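Local coordinates for protein chromatin structure-remodeling complex subunit RSC2 (Saccharomyces cerevisiae, PDB 4BB7) that forms part of the yeast RSC chromatin-remodelling complex, which repositions nucleosomes using ATP, and through its BAH domain binds histone H3, at residues 74-79 with 220-225; 187-192 with 205-210. One frame throughout, in Å; residues are numbered along the deposited sequence.

Contact 1 of 2, residues 74-79 with 220-225; sequences VHRVDR and YATSDD
Arg-76 opens the contact by laying its guanidinium flat over the ring of Tyr-220, the two planes 11° apart. Its CZ stands 3.7 Å from the centroid of the Tyr-220 ring and almost on the ring normal, a cation-pi stack centred on the face. A bend at chi3 (50°) turns the guanidinium onto the ring; upstream of it, Arg-76 CD rests on Tyr-220 CE1 at 3.5 Å. Two residues on, Asp-78 lies near the guanidinium edge and probably steadies its rotation through a salt bridge made of two weak bonds, Arg-76 NE to Asp-78 OD1 at 3.4 Å and Arg-76 NH2 to Asp-78 OD2. Because CG of Asp-78 sits in the crowded position between backbone N and carbonyl carbon (chi1 64°), its carboxylate can also receive the hydroxyl of Thr-222, with OG1 giving a 2.7 Å hydrogen bond to the anti lone pair of Asp-78 OD2. A water bonded to Thr-222 OG1 and Ser-223 OG is weakly bound by Arg-76 NH2. The Asp-78 backbone takes part as well: its carbonyl O accepts from Ala-221 N at 2.9 Å, nearly along the C=O axis, within a single beta bridge between Arg-79 and Tyr-220. Arg-79, extended from CG to NE, runs obliquely past the tyrosine; Tyr-220 OH lies at its guanidinium edge, 3.4 Å from Arg-79 NH1, whose salt bridge is with Glu-219. The contact thus joins two type I turns, 76-79 and 220-223, at the surface, between the short strand 75-76, which pairs with 206-207, and strand 80-82 of the neighbouring mixed sheet.

Contact 2 of 2, residues 187-192 with 205-210; sequences DRVPEP and AVYMRP
Both terminal nitrogens of Arg-209 converge on one backbone oxygen, the carbonyl O of Asp-187. Arg-209 NH2 reaches Asp-187 O at 2.7 Å and NH1 reaches the same atom at 2.8 Å, neither bond straight, because a single acceptor is shared between two donors. The oxygen lies only 5° out of the guanidinium plane, and both nitrogens lie in the carbonyl plane. Arg-209 NH1 also makes a weak bond back to Met-208 O, 2.6 Å away. A bend at chi2 (-64°) folds the arginine chain back so that the Tyr-207 ring edge points at the guanidinium face, Tyr-207 CE2 3.4 Å above its plane and over its centre. A water spans the two segments from Met-208 N to Asp-187 OD2, an oxygen that also accepts from the backbone N of Thr-184. Beyond these polar links the packing is apolar. Pro-190 crosses Tyr-207 at about a right angle, its CD 3.5 Å from Tyr-207 CD1, while its CG meets the methyl CB of Ala-205 at 3.6 Å. Val-189 sets both methyls obliquely against the ring's hydroxyl end from the Pro-190 side, Val-189 CG1 3.9 Å from Tyr-207 CE1 and CG2 near CZ. An alanine in place of Arg-209 would remove both donors to Asp-187 O and would probably loosen the 187-192 segment at this end. The arrangement is that of an irregular, proline-containing segment packed on a short edge strand, 206-207, whose backbone bonds go to strand 75-76, so Arg-209, a water and apolar packing, not sheet pairing, hold the segment.

Overall arrangement
From the N terminus the chain first passes through 74-79, within the BAH domain, and then runs on through many further strands, the last of them 166-172, before reaching 187-192. Contact 2 closes a short loop, returning at 205-210 after twelve residues, and contact 1 closes a far longer one when 220-225 comes back to 74-79; contact 2 is therefore nested inside it. Their centres are about 12 Å apart and the strands 75-76 and 206-207 join them in a small parallel sheet, in which Val-77 N probably bonds to Tyr-207 O. Contact 2 ties the loop after strand 166-172 to strand 206-207, and contact 1 ties the loop before strand 230-231 to the turn after strand 75-76.

Contact 1 of 2, residues 74-79 with 220-225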
loop_
_atom_site.group_PDB
_atom_site.type_symbol
_atom_site.label_atom_id
_atom_site.label_comp_id
_atom_site.label_asym_id
_atom_site.label_seq_id
_atom_site.Cartn_x
_atom_site.Cartn_y
_atom_site.Cartn_z
ATOM N N VAL A 74 2.241 14.894 19.785
ATOM C CA VAL A 74 2.981 15.021 21.028
ATOM C C VAL A 74 3.662 16.387 21.041
ATOM O O VAL A 74 4.423 16.718 20.128
ATOM C CB VAL A 74 4.040 13.914 21.160
ATOM C CG1 VAL A 74 4.871 14.121 22.411
ATOM C CG2 VAL A 74 3.370 12.545 21.175
ATOM N N HIS A 75 3.381 17.179 22.072
ATOM C CA HIS A 75 3.914 18.535 22.155
ATOM C C HIS A 75 3.964 19.066 23.584
ATOM O O HIS A 75 3.249 18.588 24.470
ATOM C CB HIS A 75 3.071 19.479 21.298
ATOM C CG HIS A 75 1.618 19.474 21.656
ATOM N ND1 HIS A 75 0.712 18.617 21.071
ATOM C CD2 HIS A 75 0.919 20.211 22.550
ATOM C CE1 HIS A 75 -0.487 18.831 21.583
ATOM N NE2 HIS A 75 -0.388 19.794 22.482
ATOM N N ARG A 76 4.815 20.067 23.791
ATOM C CA ARG A 76 4.910 20.757 25.072
ATOM C C ARG A 76 3.533 21.219 25.527
ATOM O O ARG A 76 2.746 21.744 24.741
ATOM C CB ARG A 76 5.864 21.952 24.965
ATOM C CG ARG A 76 7.311 21.562 24.694
ATOM C CD ARG A 76 8.158 22.748 24.252
ATOM N NE ARG A 76 8.011 23.906 25.130
ATOM C CZ ARG A 76 8.909 24.881 25.239
ATOM N NH1 ARG A 76 10.032 24.841 24.534
ATOM N NH2 ARG A 76 8.687 25.895 26.060
ATOM N N VAL A 77 3.248 21.021 26.807
ATOM C CA VAL A 77 1.937 21.329 27.357
ATOM C C VAL A 77 1.566 22.798 27.154
ATOM O O VAL A 77 0.388 23.161 27.180
ATOM C CB VAL A 77 1.886 20.994 28.854
ATOM C CG1 VAL A 77 2.782 21.945 29.637
ATOM C CG2 VAL A 77 0.462 21.058 29.364
ATOM N N ASP A 78 2.570 23.644 26.950
ATOM C CA ASP A 78 2.318 25.072 26.810
ATOM C C ASP A 78 2.294 25.520 25.351
ATOM O O ASP A 78 2.374 26.718 25.066
ATOM C CB ASP A 78 3.334 25.893 27.612
ATOM C CG ASP A 78 4.752 25.720 27.112
ATOM O OD1 ASP A 78 5.123 24.584 26.745
ATOM O OD2 ASP A 78 5.499 26.723 27.082
ATOM N N ARG A 79 2.179 24.564 24.431
ATOM C CA ARG A 79 2.096 24.904 23.015
ATOM C C ARG A 79 0.744 25.523 22.651
ATOM O O ARG A 79 -0.302 25.106 23.150
ATOM C CB ARG A 79 2.389 23.687 22.129
ATOM C CG ARG A 79 2.474 24.034 20.645
ATOM C CD ARG A 79 3.261 23.007 19.840
ATOM N NE ARG A 79 3.364 23.387 18.431
ATOM C CZ ARG A 79 4.469 23.849 17.852
ATOM N NH1 ARG A 79 5.587 23.983 18.555
ATOM N NH2 ARG A 79 4.461 24.174 16.567
ATOM N N TYR A 220 4.642 29.150 22.078
ATOM C CA TYR A 220 4.416 28.773 23.471
ATOM C C TYR A 220 3.856 29.901 24.340
ATOM O O TYR A 220 4.197 31.071 24.164
ATOM C CB TYR A 220 5.704 28.207 24.073
ATOM C CG TYR A 220 6.362 27.175 23.185
ATOM C CD1 TYR A 220 5.806 25.911 23.034
ATOM C CD2 TYR A 220 7.533 27.464 22.487
ATOM C CE1 TYR A 220 6.393 24.964 22.222
ATOM C CE2 TYR A 220 8.133 26.514 21.670
ATOM C CZ TYR A 220 7.552 25.265 21.543
ATOM O OH TYR A 220 8.124 24.307 20.736
ATOM N N ALA A 221 2.999 29.525 25.285
ATOM C CA ALA A 221 2.272 30.481 26.115
ATOM C C ALA A 221 3.132 31.092 27.224
ATOM O O ALA A 221 2.730 32.064 27.863
ATOM C CB ALA A 221 1.035 29.817 26.713
ATOM N N THR A 222 4.310 30.522 27.445
ATOM C CA THR A 222 5.159 30.928 28.556
ATOM C C THR A 222 6.338 31.773 28.099
ATOM O O THR A 222 7.152 32.209 28.912
ATOM C CB THR A 222 5.697 29.708 29.310
ATOM O OG1 THR A 222 6.426 28.873 28.401
ATOM C CG2 THR A 222 4.555 28.907 29.904
ATOM N N SER A 223 6.432 31.993 26.792
ATOM C CA SER A 223 7.507 32.798 26.227
ATOM C C SER A 223 7.332 34.258 26.618
ATOM O O SER A 223 6.211 34.751 26.711
ATOM C CB SER A 223 7.516 32.676 24.703
ATOM O OG SER A 223 7.659 31.325 24.297
ATOM N N ASP A 224 8.438 34.953 26.851
ATOM C CA ASP A 224 8.372 36.390 27.073
ATOM C C ASP A 224 7.835 37.076 25.824
ATOM O O ASP A 224 6.897 37.871 25.892
ATOM C CB ASP A 224 9.751 36.948 27.421
ATOM C CG ASP A 224 10.112 36.740 28.873
ATOM O OD1 ASP A 224 9.285 37.085 29.744
ATOM O OD2 ASP A 224 11.218 36.227 29.141
ATOM N N ASP A 225 8.428 36.747 24.681
ATOM C CA ASP A 225 8.085 37.400 23.423
ATOM C C ASP A 225 6.893 36.770 22.725
ATOM O O ASP A 225 6.544 35.613 22.962
ATOM C CB ASP A 225 9.279 37.390 22.463
ATOM C CG ASP A 225 10.423 38.251 22.945
ATOM O OD1 ASP A 225 10.242 38.986 23.938
ATOM O OD2 ASP A 225 11.502 38.199 22.322
HETATM O O HOH W 1 8.815 29.137 26.414
#

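Contact 2 of 2, residues 187-192 with 205-210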
loop_
_atom_site.group_PDB
_atom_site.type_symbol
_atom_site.label_atom_id
_atom_site.label_comp_id
_atom_site.label_asym_id
_atom_site.label_seq_id
_atom_site.Cartn_x
_atom_site.Cartn_y
_atom_site.Cartn_z
ATOM N N ASP A 187 11.516 15.702 31.907
ATOM C CA ASP A 187 11.001 14.381 31.570
ATOM C C ASP A 187 11.147 14.103 30.075
ATOM O O ASP A 187 11.053 15.016 29.252
ATOM C CB ASP A 187 9.543 14.240 32.000
ATOM C CG ASP A 187 9.381 14.249 33.506
ATOM O OD1 ASP A 187 10.309 13.794 34.212
ATOM O OD2 ASP A 187 8.326 14.715 33.985
ATOM N N ARG A 188 11.389 12.841 29.732
ATOM C CA ARG A 188 11.549 12.449 28.337
ATOM C C ARG A 188 10.272 12.677 27.541
ATOM O O ARG A 188 9.167 12.623 28.085
ATOM C CB ARG A 188 11.974 10.986 28.236
ATOM C CG ARG A 188 13.431 10.751 28.588
ATOM C CD ARG A 188 13.722 9.281 28.790
ATOM N NE ARG A 188 15.144 9.027 28.991
ATOM C CZ ARG A 188 15.642 7.858 29.378
ATOM N NH1 ARG A 188 14.828 6.836 29.616
ATOM N NH2 ARG A 188 16.953 7.710 29.535
ATOM N N VAL A 189 10.434 12.943 26.250
ATOM C CA VAL A 189 9.300 13.136 25.361
ATOM C C VAL A 189 8.498 11.850 25.290
ATOM O O VAL A 189 9.036 10.804 24.932
ATOM C CB VAL A 189 9.758 13.506 23.943
ATOM C CG1 VAL A 189 8.554 13.877 23.081
ATOM C CG2 VAL A 189 10.762 14.649 23.996
ATOM N N PRO A 190 7.204 11.927 25.631
ATOM C CA PRO A 190 6.301 10.773 25.691
ATOM C C PRO A 190 5.827 10.335 24.311
ATOM O O PRO A 190 5.978 11.074 23.339
ATOM C CB PRO A 190 5.119 11.312 26.497
ATOM C CG PRO A 190 5.074 12.757 26.135
ATOM C CD PRO A 190 6.512 13.186 25.964
ATOM N N GLU A 191 5.253 9.138 24.233
ATOM C CA GLU A 191 4.753 8.605 22.972
ATOM C C GLU A 191 3.237 8.748 22.889
ATOM O O GLU A 191 2.545 8.703 23.906
ATOM C CB GLU A 191 5.150 7.133 22.826
ATOM C CG GLU A 191 6.652 6.883 22.822
ATOM C CD GLU A 191 7.300 7.228 21.493
ATOM O OE1 GLU A 191 6.736 6.850 20.443
ATOM O OE2 GLU A 191 8.371 7.875 21.498
ATOM N N PRO A 192 2.710 8.917 21.670
ATOM C CA PRO A 192 1.256 8.980 21.505
ATOM C C PRO A 192 0.652 7.595 21.689
ATOM O O PRO A 192 1.376 6.601 21.665
ATOM C CB PRO A 192 1.099 9.410 20.046
ATOM C CG PRO A 192 2.299 8.828 19.372
ATOM C CD PRO A 192 3.415 8.987 20.378
ATOM N N ALA A 205 0.226 13.230 23.405
ATOM C CA ALA A 205 0.626 13.462 24.787
ATOM C C ALA A 205 1.235 14.845 24.962
ATOM O O ALA A 205 1.631 15.489 23.987
ATOM C CB ALA A 205 1.607 12.394 25.245
ATOM N N VAL A 206 1.307 15.292 26.211
ATOM C CA VAL A 206 1.927 16.572 26.525
ATOM C C VAL A 206 2.977 16.409 27.616
ATOM O O VAL A 206 2.849 15.555 28.492
ATOM C CB VAL A 206 0.885 17.616 26.964
ATOM C CG1 VAL A 206 -0.053 17.944 25.815
ATOM C CG2 VAL A 206 0.108 17.114 28.165
ATOM N N TYR A 207 4.019 17.231 27.552
ATOM C CA TYR A 207 5.083 17.193 28.544
ATOM C C TYR A 207 5.575 18.599 28.899
ATOM O O TYR A 207 5.187 19.580 28.268
ATOM C CB TYR A 207 6.237 16.324 28.050
ATOM C CG TYR A 207 6.893 16.825 26.785
ATOM C CD1 TYR A 207 6.265 16.692 25.555
ATOM C CD2 TYR A 207 8.147 17.421 26.820
ATOM C CE1 TYR A 207 6.862 17.142 24.395
ATOM C CE2 TYR A 207 8.755 17.873 25.664
ATOM C CZ TYR A 207 8.105 17.731 24.455
ATOM O OH TYR A 207 8.698 18.183 23.300
ATOM N N MET A 208 6.433 18.690 29.909
ATOM C CA MET A 208 6.899 19.984 30.400
ATOM C C MET A 208 8.300 20.320 29.884
ATOM O O MET A 208 9.106 19.433 29.612
ATOM C CB MET A 208 6.870 20.012 31.935
ATOM C CG MET A 208 6.530 21.376 32.538
ATOM S SD MET A 208 6.299 21.351 34.334
ATOM C CE MET A 208 4.804 20.378 34.480
ATOM N N ARG A 209 8.581 21.611 29.750
ATOM C CA ARG A 209 9.893 22.070 29.309
ATOM C C ARG A 209 10.174 23.472 29.836
ATOM O O ARG A 209 9.254 24.270 30.013
ATOM C CB ARG A 209 9.980 22.061 27.778
ATOM C CG ARG A 209 10.267 20.697 27.165
ATOM C CD ARG A 209 11.645 20.183 27.575
ATOM N NE ARG A 209 11.908 18.834 27.078
ATOM C CZ ARG A 209 11.572 17.718 27.720
ATOM N NH1 ARG A 209 10.953 17.783 28.891
ATOM N NH2 ARG A 209 11.852 16.535 27.190
ATOM N N PRO A 210 11.447 23.779 30.103
ATOM C CA PRO A 210 11.764 25.154 30.510
ATOM C C PRO A 210 11.372 26.151 29.421
ATOM O O PRO A 210 11.561 25.885 28.234
ATOM C CB PRO A 210 13.287 25.127 30.710
ATOM C CG PRO A 210 13.759 23.861 30.048
ATOM C CD PRO A 210 12.624 22.897 30.131
HETATM O O HOH W 2 6.944 16.407 31.516
#